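Local coordinates for protein aspartate-semialdehyde dehydrogenase 2 (Vibrio cholerae, PDB 2QZ9) that catalyses the NADPH-dependent reductive dephosphorylation of L-aspartyl-4-phosphate to L-aspartate-semialdehyde, an early step on the way to lysine, methionine and threonine, and works as a homodimer, at residues S159-G164 / V240-A245; Q191-N196 / C235-V240; G288-L293 / N315-A320. All coordinates share one frame; numbering follows the deposited sequence.

Contact 1. Residues S159-G164 / V240-A245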
ATOM      1  N   SER A 159      -0.388  -4.791  -8.758  1.00 30.74           N
ATOM      2  CA  SER A 159      -0.105  -4.217 -10.070  1.00 32.58           C
ATOM      3  C   SER A 159      -1.291  -4.338 -11.027  1.00 34.04           C
ATOM      4  O   SER A 159      -2.176  -5.208 -10.851  1.00 34.29           O
ATOM      5  CB  SER A 159       1.126  -4.871 -10.673  1.00 32.49           C
ATOM      6  OG  SER A 159       0.913  -6.256 -10.857  1.00 32.31           O
ATOM      7  N   VAL A 160      -1.297  -3.460 -12.032  1.00 35.24           N
ATOM      8  CA  VAL A 160      -2.397  -3.359 -12.999  1.00 36.72           C
ATOM      9  C   VAL A 160      -2.476  -4.570 -13.926  1.00 37.91           C
ATOM     10  O   VAL A 160      -3.485  -4.768 -14.594  1.00 38.82           O
ATOM     11  CB  VAL A 160      -2.331  -2.041 -13.853  1.00 36.43           C
ATOM     12  CG1 VAL A 160      -2.530  -0.811 -12.972  1.00 36.19           C
ATOM     13  CG2 VAL A 160      -1.018  -1.954 -14.617  1.00 35.53           C
ATOM     14  N   SER A 161      -1.411  -5.368 -13.964  1.00 39.54           N
ATOM     15  CA  SER A 161      -1.374  -6.595 -14.754  1.00 41.54           C
ATOM     16  C   SER A 161      -2.293  -7.692 -14.207  1.00 42.77           C
ATOM     17  O   SER A 161      -2.395  -8.775 -14.801  1.00 43.19           O
ATOM     18  CB  SER A 161       0.047  -7.140 -14.862  1.00 41.31           C
ATOM     19  OG  SER A 161       0.509  -7.591 -13.604  1.00 42.09           O
ATOM     20  N   GLY A 162      -2.930  -7.416 -13.067  1.00 43.67           N
ATOM     21  CA  GLY A 162      -3.939  -8.302 -12.505  1.00 44.67           C
ATOM     22  C   GLY A 162      -5.257  -8.073 -13.209  1.00 45.45           C
ATOM     23  O   GLY A 162      -6.101  -8.961 -13.249  1.00 45.52           O
ATOM     24  N   ALA A 163      -5.420  -6.870 -13.768  1.00 46.11           N
ATOM     25  CA  ALA A 163      -6.588  -6.503 -14.573  1.00 46.72           C
ATOM     26  C   ALA A 163      -6.333  -6.763 -16.055  1.00 47.34           C
ATOM     27  O   ALA A 163      -7.017  -6.208 -16.923  1.00 47.66           O
ATOM     28  CB  ALA A 163      -6.957  -5.049 -14.354  1.00 46.47           C
ATOM     29  N   GLY A 164      -5.349  -7.609 -16.335  1.00 47.78           N
ATOM     30  CA  GLY A 164      -4.995  -7.957 -17.700  1.00 48.85           C
ATOM     31  C   GLY A 164      -4.433  -6.785 -18.477  1.00 49.65           C
ATOM     32  O   GLY A 164      -3.992  -5.781 -17.895  1.00 49.64           O
ATOM     33  N   VAL A 240       1.815   0.149 -10.712  1.00 34.65           N
ATOM     34  CA  VAL A 240       2.932  -0.743 -10.984  1.00 35.42           C
ATOM     35  C   VAL A 240       2.489  -1.678 -12.117  1.00 36.39           C
ATOM     36  O   VAL A 240       1.301  -1.980 -12.225  1.00 36.57           O
ATOM     37  CB  VAL A 240       3.295  -1.553  -9.711  1.00 35.18           C
ATOM     38  CG1 VAL A 240       4.409  -2.547  -9.977  1.00 34.19           C
ATOM     39  CG2 VAL A 240       3.681  -0.594  -8.568  1.00 35.57           C
ATOM     40  N   PHE A 241       3.434  -2.114 -12.953  1.00 37.14           N
ATOM     41  CA  PHE A 241       3.103  -2.946 -14.113  1.00 37.66           C
ATOM     42  C   PHE A 241       2.942  -4.405 -13.732  1.00 37.43           C
ATOM     43  O   PHE A 241       1.834  -4.935 -13.840  1.00 37.14           O
ATOM     44  CB  PHE A 241       4.097  -2.749 -15.278  1.00 37.96           C
ATOM     45  CG  PHE A 241       3.875  -1.466 -16.042  1.00 39.27           C
ATOM     46  CD1 PHE A 241       4.845  -0.476 -16.065  1.00 39.95           C
ATOM     47  CD2 PHE A 241       2.674  -1.240 -16.710  1.00 40.37           C
ATOM     48  CE1 PHE A 241       4.629   0.723 -16.751  1.00 41.25           C
ATOM     49  CE2 PHE A 241       2.446  -0.049 -17.400  1.00 42.25           C
ATOM     50  CZ  PHE A 241       3.432   0.939 -17.419  1.00 41.14           C
ATOM     51  N   TYR A 242       4.035  -5.018 -13.264  1.00 37.09           N
ATOM     52  CA  TYR A 242       4.084  -6.433 -12.890  1.00 37.17           C
ATOM     53  C   TYR A 242       4.519  -6.627 -11.433  1.00 35.64           C
ATOM     54  O   TYR A 242       5.233  -5.786 -10.871  1.00 35.40           O
ATOM     55  CB  TYR A 242       5.035  -7.194 -13.829  1.00 39.23           C
ATOM     56  CG  TYR A 242       4.902  -6.741 -15.274  1.00 42.40           C
ATOM     57  CD1 TYR A 242       3.823  -7.156 -16.060  1.00 44.08           C
ATOM     58  CD2 TYR A 242       5.836  -5.872 -15.836  1.00 44.18           C
ATOM     59  CE1 TYR A 242       3.686  -6.725 -17.383  1.00 45.56           C
ATOM     60  CE2 TYR A 242       5.715  -5.439 -17.156  1.00 46.16           C
ATOM     61  CZ  TYR A 242       4.635  -5.867 -17.919  1.00 45.19           C
ATOM     62  OH  TYR A 242       4.517  -5.437 -19.220  1.00 45.76           O
ATOM     63  N   GLY A 243       4.086  -7.740 -10.840  1.00 33.23           N
ATOM     64  CA  GLY A 243       4.389  -8.079  -9.446  1.00 31.15           C
ATOM     65  C   GLY A 243       3.360  -7.551  -8.452  1.00 30.04           C
ATOM     66  O   GLY A 243       2.842  -6.453  -8.607  1.00 29.44           O
ATOM     67  N   HIS A 244       3.059  -8.336  -7.421  1.00 28.87           N
ATOM     68  CA  HIS A 244       2.259  -7.832  -6.304  1.00 27.95           C
ATOM     69  C   HIS A 244       3.118  -7.825  -5.064  1.00 27.70           C
ATOM     70  O   HIS A 244       3.992  -8.657  -4.917  1.00 27.45           O
ATOM     71  CB  HIS A 244       1.020  -8.689  -6.040  1.00 27.33           C
ATOM     72  CG  HIS A 244       0.024  -8.676  -7.153  1.00 26.55           C
ATOM     73  ND1 HIS A 244      -0.938  -9.657  -7.300  1.00 27.62           N
ATOM     74  CD2 HIS A 244      -0.161  -7.811  -8.172  1.00 23.73           C
ATOM     75  CE1 HIS A 244      -1.680  -9.384  -8.358  1.00 24.79           C
ATOM     76  NE2 HIS A 244      -1.227  -8.272  -8.908  1.00 26.96           N
ATOM     77  N   ALA A 245       2.853  -6.872  -4.180  1.00 27.37           N
ATOM     78  CA  ALA A 245       3.514  -6.805  -2.892  1.00 26.91           C
ATOM     79  C   ALA A 245       2.441  -6.806  -1.809  1.00 26.54           C
ATOM     80  O   ALA A 245       1.326  -6.347  -2.037  1.00 26.55           O
ATOM     81  CB  ALA A 245       4.359  -5.550  -2.808  1.00 26.97           C
TER
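Ser159 pushes its CB and OG into the bend of 240-245, among the backbone oxygens of Val240, Phe241 and Gly243 along the turn that leads to His244. With OG held between its own backbone N and carbonyl carbon (chi1 62°), the hydroxyl donates to Gly243 O, OG to O 3.0 Å, arriving from above the carbonyl plane rather than on a lone pair; this oxygen also accepts from Gln282 NE2. Ser159 CB meanwhile lies 3.2 Å from Phe241 O. The backbone completes the grip: Val160 N gives a straight bond to Val240 O at 3.0 Å, and Ser161 N a longer, more bent one to Phe241 O at 3.3 Å. Val160 CG2 lies close to Val240 O as well and reaches the Phe241 ring obliquely, CG2 to CD2 4.3 Å. Ser161 adopts the same first torsion as Ser159 (chi1 68°), which carries its OG to 3.0 Å from Phe241 O, a weak hydrogen bond at best, since Ser159 OG competes for the same proton; the firmer partner is Asn315 ND2, which donates to Ser161 OG. Ser161 CB also meets Tyr242 CD1 at 4.0 Å.

The imidazole of His244 turns toward Ser159, just ahead of the 3-10 turn, with CD2 3.1 Å from Ser159 N. Cys131, the acyl-thioester nucleophile, lies beside this ring. Phe241 meanwhile meets Phe195 of the second subunit. Since Ser161 and Gly162 are predicted to bind NADP(+) and His244 to be the proton acceptor, these bonds probably hold the predicted cofactor loop against the backbone leading to His244, while its imidazole is placed by close packing on Ser159.

Contact 2. Residues Q191-N196 / C235-V240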
ATOM      1  N   GLN A 191     -11.653   4.852 -10.930  1.00 50.52           N
ATOM      2  CA  GLN A 191     -10.887   6.087 -10.741  1.00 49.04           C
ATOM      3  C   GLN A 191      -9.598   6.001 -11.542  1.00 48.10           C
ATOM      4  O   GLN A 191      -9.278   4.944 -12.091  1.00 47.81           O
ATOM      5  CB  GLN A 191     -10.607   6.360  -9.248  1.00 48.87           C
ATOM      6  CG  GLN A 191     -11.854   6.292  -8.362  1.00 47.57           C
ATOM      7  CD  GLN A 191     -11.762   7.131  -7.093  1.00 46.89           C
ATOM      8  OE1 GLN A 191     -10.885   7.981  -6.947  1.00 47.04           O
ATOM      9  NE2 GLN A 191     -12.686   6.900  -6.175  1.00 45.26           N
ATOM     10  N   GLN A 192      -8.884   7.122 -11.634  1.00 47.34           N
ATOM     11  CA  GLN A 192      -7.596   7.191 -12.332  1.00 46.56           C
ATOM     12  C   GLN A 192      -6.557   6.369 -11.574  1.00 45.76           C
ATOM     13  O   GLN A 192      -6.489   6.436 -10.342  1.00 45.62           O
ATOM     14  CB  GLN A 192      -7.145   8.651 -12.432  1.00 46.59           C
ATOM     15  CG  GLN A 192      -5.783   8.883 -13.082  1.00 46.66           C
ATOM     16  CD  GLN A 192      -5.257  10.299 -12.851  1.00 47.38           C
ATOM     17  OE1 GLN A 192      -4.086  10.490 -12.502  1.00 49.41           O
ATOM     18  NE2 GLN A 192      -6.124  11.298 -13.030  1.00 47.03           N
ATOM     19  N   ILE A 193      -5.759   5.600 -12.312  1.00 44.47           N
ATOM     20  CA  ILE A 193      -4.738   4.750 -11.714  1.00 43.44           C
ATOM     21  C   ILE A 193      -3.339   5.369 -11.768  1.00 42.78           C
ATOM     22  O   ILE A 193      -2.568   5.251 -10.805  1.00 42.65           O
ATOM     23  CB  ILE A 193      -4.736   3.298 -12.312  1.00 43.37           C
ATOM     24  CG1 ILE A 193      -3.780   2.378 -11.535  1.00 42.74           C
ATOM     25  CG2 ILE A 193      -4.376   3.303 -13.785  1.00 43.95           C
ATOM     26  CD1 ILE A 193      -4.033   2.329 -10.024  1.00 40.69           C
ATOM     27  N   ALA A 194      -3.010   6.008 -12.893  1.00 41.48           N
ATOM     28  CA  ALA A 194      -1.727   6.678 -13.053  1.00 40.26           C
ATOM     29  C   ALA A 194      -1.500   7.623 -11.872  1.00 38.89           C
ATOM     30  O   ALA A 194      -2.374   8.418 -11.533  1.00 38.35           O
ATOM     31  CB  ALA A 194      -1.691   7.445 -14.379  1.00 40.68           C
ATOM     32  N   PHE A 195      -0.343   7.493 -11.228  1.00 38.16           N
ATOM     33  CA  PHE A 195       0.004   8.280 -10.021  1.00 37.12           C
ATOM     34  C   PHE A 195      -1.071   8.259  -8.932  1.00 36.45           C
ATOM     35  O   PHE A 195      -1.285   9.270  -8.245  1.00 35.67           O
ATOM     36  CB  PHE A 195       0.311   9.744 -10.372  1.00 37.21           C
ATOM     37  CG  PHE A 195       1.242   9.920 -11.526  1.00 37.37           C
ATOM     38  CD1 PHE A 195       0.805  10.559 -12.688  1.00 38.38           C
ATOM     39  CD2 PHE A 195       2.557   9.475 -11.457  1.00 37.07           C
ATOM     40  CE1 PHE A 195       1.672  10.741 -13.773  1.00 38.06           C
ATOM     41  CE2 PHE A 195       3.424   9.646 -12.533  1.00 37.64           C
ATOM     42  CZ  PHE A 195       2.978  10.279 -13.697  1.00 37.14           C
ATOM     43  N   ASN A 196      -1.743   7.116  -8.780  1.00 35.52           N
ATOM     44  CA  ASN A 196      -2.832   6.985  -7.814  1.00 35.59           C
ATOM     45  C   ASN A 196      -2.900   5.571  -7.217  1.00 35.16           C
ATOM     46  O   ASN A 196      -2.322   4.629  -7.757  1.00 34.97           O
ATOM     47  CB  ASN A 196      -4.172   7.358  -8.464  1.00 35.55           C
ATOM     48  CG  ASN A 196      -5.194   7.886  -7.473  1.00 36.45           C
ATOM     49  OD1 ASN A 196      -4.850   8.411  -6.418  1.00 37.33           O
ATOM     50  ND2 ASN A 196      -6.468   7.774  -7.828  1.00 38.19           N
ATOM     51  N   CYS A 235      -7.300  -4.744  -0.082  1.00 27.81           N
ATOM     52  CA  CYS A 235      -6.609  -4.880  -1.360  1.00 28.33           C
ATOM     53  C   CYS A 235      -6.643  -3.580  -2.178  1.00 28.20           C
ATOM     54  O   CYS A 235      -7.707  -3.001  -2.404  1.00 27.96           O
ATOM     55  CB  CYS A 235      -7.207  -6.046  -2.153  1.00 28.73           C
ATOM     56  SG  CYS A 235      -7.024  -7.646  -1.309  1.00 31.63           S
ATOM     57  N   VAL A 236      -5.462  -3.130  -2.607  1.00 28.52           N
ATOM     58  CA  VAL A 236      -5.299  -1.828  -3.272  1.00 27.65           C
ATOM     59  C   VAL A 236      -4.573  -1.982  -4.620  1.00 28.12           C
ATOM     60  O   VAL A 236      -3.546  -2.646  -4.695  1.00 26.77           O
ATOM     61  CB  VAL A 236      -4.513  -0.817  -2.368  1.00 27.71           C
ATOM     62  CG1 VAL A 236      -4.405   0.561  -3.029  1.00 25.86           C
ATOM     63  CG2 VAL A 236      -5.154  -0.691  -0.953  1.00 26.89           C
ATOM     64  N   ARG A 237      -5.121  -1.376  -5.681  1.00 28.67           N
ATOM     65  CA  ARG A 237      -4.409  -1.310  -6.955  1.00 29.56           C
ATOM     66  C   ARG A 237      -3.407  -0.159  -6.925  1.00 29.92           C
ATOM     67  O   ARG A 237      -3.763   0.969  -6.563  1.00 30.52           O
ATOM     68  CB  ARG A 237      -5.376  -1.113  -8.124  1.00 29.66           C
ATOM     69  CG  ARG A 237      -4.705  -1.191  -9.505  1.00 30.55           C
ATOM     70  CD  ARG A 237      -4.604  -2.630 -10.037  1.00 30.93           C
ATOM     71  NE  ARG A 237      -5.906  -3.277 -10.126  1.00 32.81           N
ATOM     72  CZ  ARG A 237      -6.106  -4.588 -10.261  1.00 32.54           C
ATOM     73  NH1 ARG A 237      -5.087  -5.445 -10.300  1.00 32.93           N
ATOM     74  NH2 ARG A 237      -7.341  -5.041 -10.325  1.00 33.45           N
ATOM     75  N   VAL A 238      -2.165  -0.444  -7.303  1.00 30.57           N
ATOM     76  CA  VAL A 238      -1.119   0.585  -7.367  1.00 31.91           C
ATOM     77  C   VAL A 238      -0.564   0.730  -8.803  1.00 32.88           C
ATOM     78  O   VAL A 238      -0.748  -0.183  -9.614  1.00 32.61           O
ATOM     79  CB  VAL A 238       0.015   0.327  -6.326  1.00 31.55           C
ATOM     80  CG1 VAL A 238      -0.534   0.464  -4.902  1.00 31.04           C
ATOM     81  CG2 VAL A 238       0.676  -1.045  -6.543  1.00 31.78           C
ATOM     82  N   PRO A 239       0.099   1.879  -9.118  1.00 33.51           N
ATOM     83  CA  PRO A 239       0.568   2.185 -10.481  1.00 33.94           C
ATOM     84  C   PRO A 239       1.861   1.471 -10.829  1.00 34.12           C
ATOM     85  O   PRO A 239       2.856   2.100 -11.188  0.50 33.60           O
ATOM     86  CB  PRO A 239       0.779   3.714 -10.460  1.00 34.17           C
ATOM     87  CG  PRO A 239       0.421   4.170  -9.065  1.00 34.56           C
ATOM     88  CD  PRO A 239       0.428   2.971  -8.187  1.00 33.39           C
ATOM     89  N   VAL A 240       1.815   0.149 -10.712  1.00 34.65           N
ATOM     90  CA  VAL A 240       2.932  -0.743 -10.984  1.00 35.42           C
ATOM     91  C   VAL A 240       2.489  -1.678 -12.117  1.00 36.39           C
ATOM     92  O   VAL A 240       1.301  -1.980 -12.225  1.00 36.57           O
ATOM     93  CB  VAL A 240       3.295  -1.553  -9.711  1.00 35.18           C
ATOM     94  CG1 VAL A 240       4.409  -2.547  -9.977  1.00 34.19           C
ATOM     95  CG2 VAL A 240       3.681  -0.594  -8.568  1.00 35.57           C
TER
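The probable substrate pocket, to which Arg237 is predicted to contribute, is backed here by a type II beta turn, Ile193 to Asn196, lying against an inverse gamma turn centred on Pro239. The fit is one of hydrocarbon against hydrocarbon and of a proline ring against carbonyl oxygens. Ile193 sends CG1 anti to its backbone N (chi1 -172°), and the terminal CD1 comes to rest on the aliphatic root of Arg237, CD1 to CG 3.6 Å, the two chains crossing at a slant. CD1 also lies 3.7 Å from Arg237 O. Pro239 turns its ring toward the loop: CG sits 3.1 Å from Asn196 O and 3.6 Å from Ile193 O, while CB reaches Phe195 N at 4.0 Å.

The turn is stiffened internally. Asn196 N binds Ile193 O, and Asn196 ND2 donates to Gln192 O at 2.8 Å, with the acceptor almost exactly in the amide plane. Asn196 OD1 and ND2 both reach the second subunit as well, to Val283 N and Thr281 OG1 of that chain, so the same amide braces the turn and joins the dimer interface.

Arg237 bends at chi2 (86°) and chi3, so that its guanidinium leaves Ile193 behind and NH1 is taken up by Ser159 O. Apolar cover on the chain and a polar hold at its end would limit the freedom of this arginine, consistent with a guanidinium presented to an anionic group of the substrate.

Contact 3. Residues G288-L293 / N315-A320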
ATOM      1  N   GLY A 288       9.910 -11.467 -13.479  1.00 37.96           N
ATOM      2  CA  GLY A 288      10.549 -12.618 -14.109  1.00 37.12           C
ATOM      3  C   GLY A 288      10.937 -13.764 -13.194  1.00 36.57           C
ATOM      4  O   GLY A 288      11.566 -14.714 -13.644  1.00 36.59           O
ATOM      5  N   LYS A 289      10.558 -13.687 -11.918  1.00 35.90           N
ATOM      6  CA  LYS A 289      10.934 -14.706 -10.932  1.00 35.22           C
ATOM      7  C   LYS A 289       9.817 -15.709 -10.650  1.00 34.70           C
ATOM      8  O   LYS A 289       8.642 -15.365 -10.694  1.00 34.07           O
ATOM      9  CB  LYS A 289      11.398 -14.072  -9.615  1.00 35.47           C
ATOM     10  CG  LYS A 289      12.411 -12.931  -9.764  1.00 35.41           C
ATOM     11  CD  LYS A 289      13.715 -13.346 -10.448  1.00 36.74           C
ATOM     12  CE  LYS A 289      14.604 -12.117 -10.727  1.00 36.65           C
ATOM     13  NZ  LYS A 289      14.788 -11.294  -9.474  1.00 37.73           N
ATOM     14  N   ASP A 290      10.220 -16.936 -10.331  1.00 34.21           N
ATOM     15  CA  ASP A 290       9.336 -18.068 -10.159  1.00 34.14           C
ATOM     16  C   ASP A 290       9.091 -18.392  -8.688  1.00 33.67           C
ATOM     17  O   ASP A 290       8.325 -19.310  -8.377  1.00 33.63           O
ATOM     18  CB  ASP A 290       9.946 -19.310 -10.827  1.00 34.68           C
ATOM     19  CG  ASP A 290       9.808 -19.311 -12.345  1.00 36.07           C
ATOM     20  OD1 ASP A 290       8.916 -18.646 -12.911  1.00 36.46           O
ATOM     21  OD2 ASP A 290      10.612 -20.013 -12.986  1.00 40.56           O
ATOM     22  N   HIS A 291       9.757 -17.663  -7.794  1.00 33.13           N
ATOM     23  CA  HIS A 291       9.688 -17.931  -6.351  1.00 32.70           C
ATOM     24  C   HIS A 291       9.124 -16.721  -5.593  1.00 31.93           C
ATOM     25  O   HIS A 291       8.765 -15.709  -6.202  1.00 31.86           O
ATOM     26  CB  HIS A 291      11.071 -18.343  -5.814  1.00 33.09           C
ATOM     27  CG  HIS A 291      12.106 -17.268  -5.924  1.00 34.64           C
ATOM     28  ND1 HIS A 291      12.677 -16.903  -7.125  1.00 36.85           N
ATOM     29  CD2 HIS A 291      12.668 -16.473  -4.983  1.00 35.68           C
ATOM     30  CE1 HIS A 291      13.539 -15.920  -6.921  1.00 37.24           C
ATOM     31  NE2 HIS A 291      13.556 -15.642  -5.627  1.00 36.02           N
ATOM     32  N   VAL A 292       9.024 -16.830  -4.271  1.00 31.53           N
ATOM     33  CA  VAL A 292       8.439 -15.766  -3.459  1.00 31.05           C
ATOM     34  C   VAL A 292       9.540 -14.994  -2.722  1.00 31.23           C
ATOM     35  O   VAL A 292      10.471 -15.575  -2.187  1.00 30.66           O
ATOM     36  CB  VAL A 292       7.359 -16.314  -2.498  1.00 31.31           C
ATOM     37  CG1 VAL A 292       6.821 -15.222  -1.560  1.00 29.68           C
ATOM     38  CG2 VAL A 292       6.208 -16.950  -3.302  1.00 30.09           C
ATOM     39  N   LEU A 293       9.412 -13.675  -2.702  1.00 31.33           N
ATOM     40  CA  LEU A 293      10.416 -12.827  -2.064  1.00 31.77           C
ATOM     41  C   LEU A 293       9.896 -12.195  -0.778  1.00 31.13           C
ATOM     42  O   LEU A 293       8.787 -11.671  -0.743  1.00 30.68           O
ATOM     43  CB  LEU A 293      10.882 -11.753  -3.051  1.00 31.70           C
ATOM     44  CG  LEU A 293      11.566 -12.292  -4.316  1.00 32.77           C
ATOM     45  CD1 LEU A 293      10.540 -12.662  -5.375  1.00 33.44           C
ATOM     46  CD2 LEU A 293      12.503 -11.254  -4.878  1.00 34.75           C
ATOM     47  N   ASN A 315       3.161 -12.007 -10.244  1.00 28.95           N
ATOM     48  CA  ASN A 315       1.788 -12.513 -10.203  1.00 29.34           C
ATOM     49  C   ASN A 315       1.404 -13.301 -11.452  1.00 29.41           C
ATOM     50  O   ASN A 315       0.398 -14.010 -11.454  1.00 29.39           O
ATOM     51  CB  ASN A 315       0.805 -11.351 -10.005  1.00 28.92           C
ATOM     52  CG  ASN A 315       1.017 -10.243 -11.008  1.00 28.92           C
ATOM     53  OD1 ASN A 315       2.108  -9.698 -11.099  1.00 30.04           O
ATOM     54  ND2 ASN A 315      -0.011  -9.916 -11.780  1.00 27.01           N
ATOM     55  N   VAL A 316       2.195 -13.156 -12.515  1.00 29.53           N
ATOM     56  CA  VAL A 316       1.977 -13.905 -13.753  1.00 29.81           C
ATOM     57  C   VAL A 316       2.710 -15.259 -13.697  1.00 29.74           C
ATOM     58  O   VAL A 316       2.266 -16.243 -14.307  1.00 29.54           O
ATOM     59  CB  VAL A 316       2.379 -13.065 -14.988  1.00 29.90           C
ATOM     60  CG1 VAL A 316       2.186 -13.845 -16.275  1.00 31.83           C
ATOM     61  CG2 VAL A 316       1.535 -11.807 -15.053  1.00 31.03           C
ATOM     62  N   ARG A 317       3.811 -15.304 -12.944  1.00 29.79           N
ATOM     63  CA  ARG A 317       4.600 -16.531 -12.736  1.00 29.96           C
ATOM     64  C   ARG A 317       4.167 -17.276 -11.490  1.00 29.64           C
ATOM     65  O   ARG A 317       3.173 -17.992 -11.529  1.00 29.76           O
ATOM     66  CB  ARG A 317       6.112 -16.253 -12.716  1.00 30.46           C
ATOM     67  CG  ARG A 317       6.620 -15.728 -14.042  1.00 32.45           C
ATOM     68  CD  ARG A 317       8.120 -15.708 -14.147  1.00 35.60           C
ATOM     69  NE  ARG A 317       8.480 -15.584 -15.554  1.00 39.80           N
ATOM     70  CZ  ARG A 317       9.118 -16.519 -16.253  1.00 41.04           C
ATOM     71  NH1 ARG A 317       9.517 -17.650 -15.671  1.00 40.21           N
ATOM     72  NH2 ARG A 317       9.367 -16.318 -17.540  1.00 42.65           N
ATOM     73  N   LYS A 318       4.889 -17.117 -10.384  1.00 29.53           N
ATOM     74  CA  LYS A 318       4.520 -17.829  -9.153  1.00 29.54           C
ATOM     75  C   LYS A 318       3.037 -17.629  -8.830  1.00 28.96           C
ATOM     76  O   LYS A 318       2.361 -18.561  -8.397  1.00 29.57           O
ATOM     77  CB  LYS A 318       5.407 -17.426  -7.958  1.00 29.62           C
ATOM     78  CG  LYS A 318       5.138 -18.199  -6.645  1.00 29.62           C
ATOM     79  CD  LYS A 318       5.221 -19.716  -6.826  1.00 30.39           C
ATOM     80  CE  LYS A 318       4.779 -20.475  -5.595  1.00 29.98           C
ATOM     81  NZ  LYS A 318       4.350 -21.887  -5.975  1.00 31.62           N
ATOM     82  N   GLY A 319       2.530 -16.429  -9.091  1.00 28.22           N
ATOM     83  CA  GLY A 319       1.128 -16.117  -8.827  1.00 27.80           C
ATOM     84  C   GLY A 319       0.115 -16.773  -9.764  1.00 27.52           C
ATOM     85  O   GLY A 319      -1.088 -16.571  -9.597  1.00 27.23           O
ATOM     86  N   ALA A 320       0.591 -17.530 -10.759  1.00 26.62           N
ATOM     87  CA  ALA A 320      -0.295 -18.166 -11.748  1.00 27.00           C
ATOM     88  C   ALA A 320       0.372 -19.301 -12.539  1.00 26.62           C
ATOM     89  O   ALA A 320       0.234 -20.474 -12.187  1.00 26.61           O
ATOM     90  CB  ALA A 320      -0.890 -17.107 -12.710  1.00 26.52           C
TER
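A salt bridge beside an apolar contact joins the approach to strand 292-299 with the beginning of helix 317-335, close to helix 14-25 of the nucleotide-binding domain. Arg317, extended from CG to NE, runs alongside Gly288 to Asp290. Its NH1 meets Asp290 OD1 at 3.0 Å with an N-H...O angle of 164°; the oxygen is approached on its syn side but somewhat out of the carboxylate plane, and lies nearly in the guanidinium plane, which is turned 30° from the carboxylate. Gly288 O sits over one face of that guanidinium, 3.7 Å from NE, and Lys289 O lies against the aliphatic part, 3.4 Å from Arg317 CB.

Lys318 uses only its inner carbons here. CG, anti to the backbone N (chi1 -176°), packs across Val292 CG2 at 3.7 Å; the bend at chi2 lays CD 3.5 Å from Asp290 O, and the extended remainder carries NZ to Gln326, Asn323 and Glu111.

Both groups of the bridge have a still stronger partner outside: Arg317 NH1 pairs with Glu25 of helix 14-25, and Asp290 OD1 with Thr322 OG1. This network probably favours the charged form of both groups and helps to limit the guanidinium's rotation, tying the helix start to the loop before strand 292-299 and to helix 14-25.

From the N terminus, strand 149-158 leads into 159-164, where contact 1 opens; it closes at 240-245, at the start of strand 244-252. Contact 2, 191-196 with 235-240, is nested inside that loop and shares Val240 with it. The two touch through Ser159 and Arg237 and through Val160 on Ile193, uniting the predicted cofactor loop, the predicted substrate-binding arginine and the dimer-facing loop. Contact 3 follows in series, closing a short loop, largely strand, between 288-293 and 315-320. It joins contact 1 through Asn315, whose amide bonds Gly243 N and Ser161 OG, whereas contacts 2 and 3 do not touch.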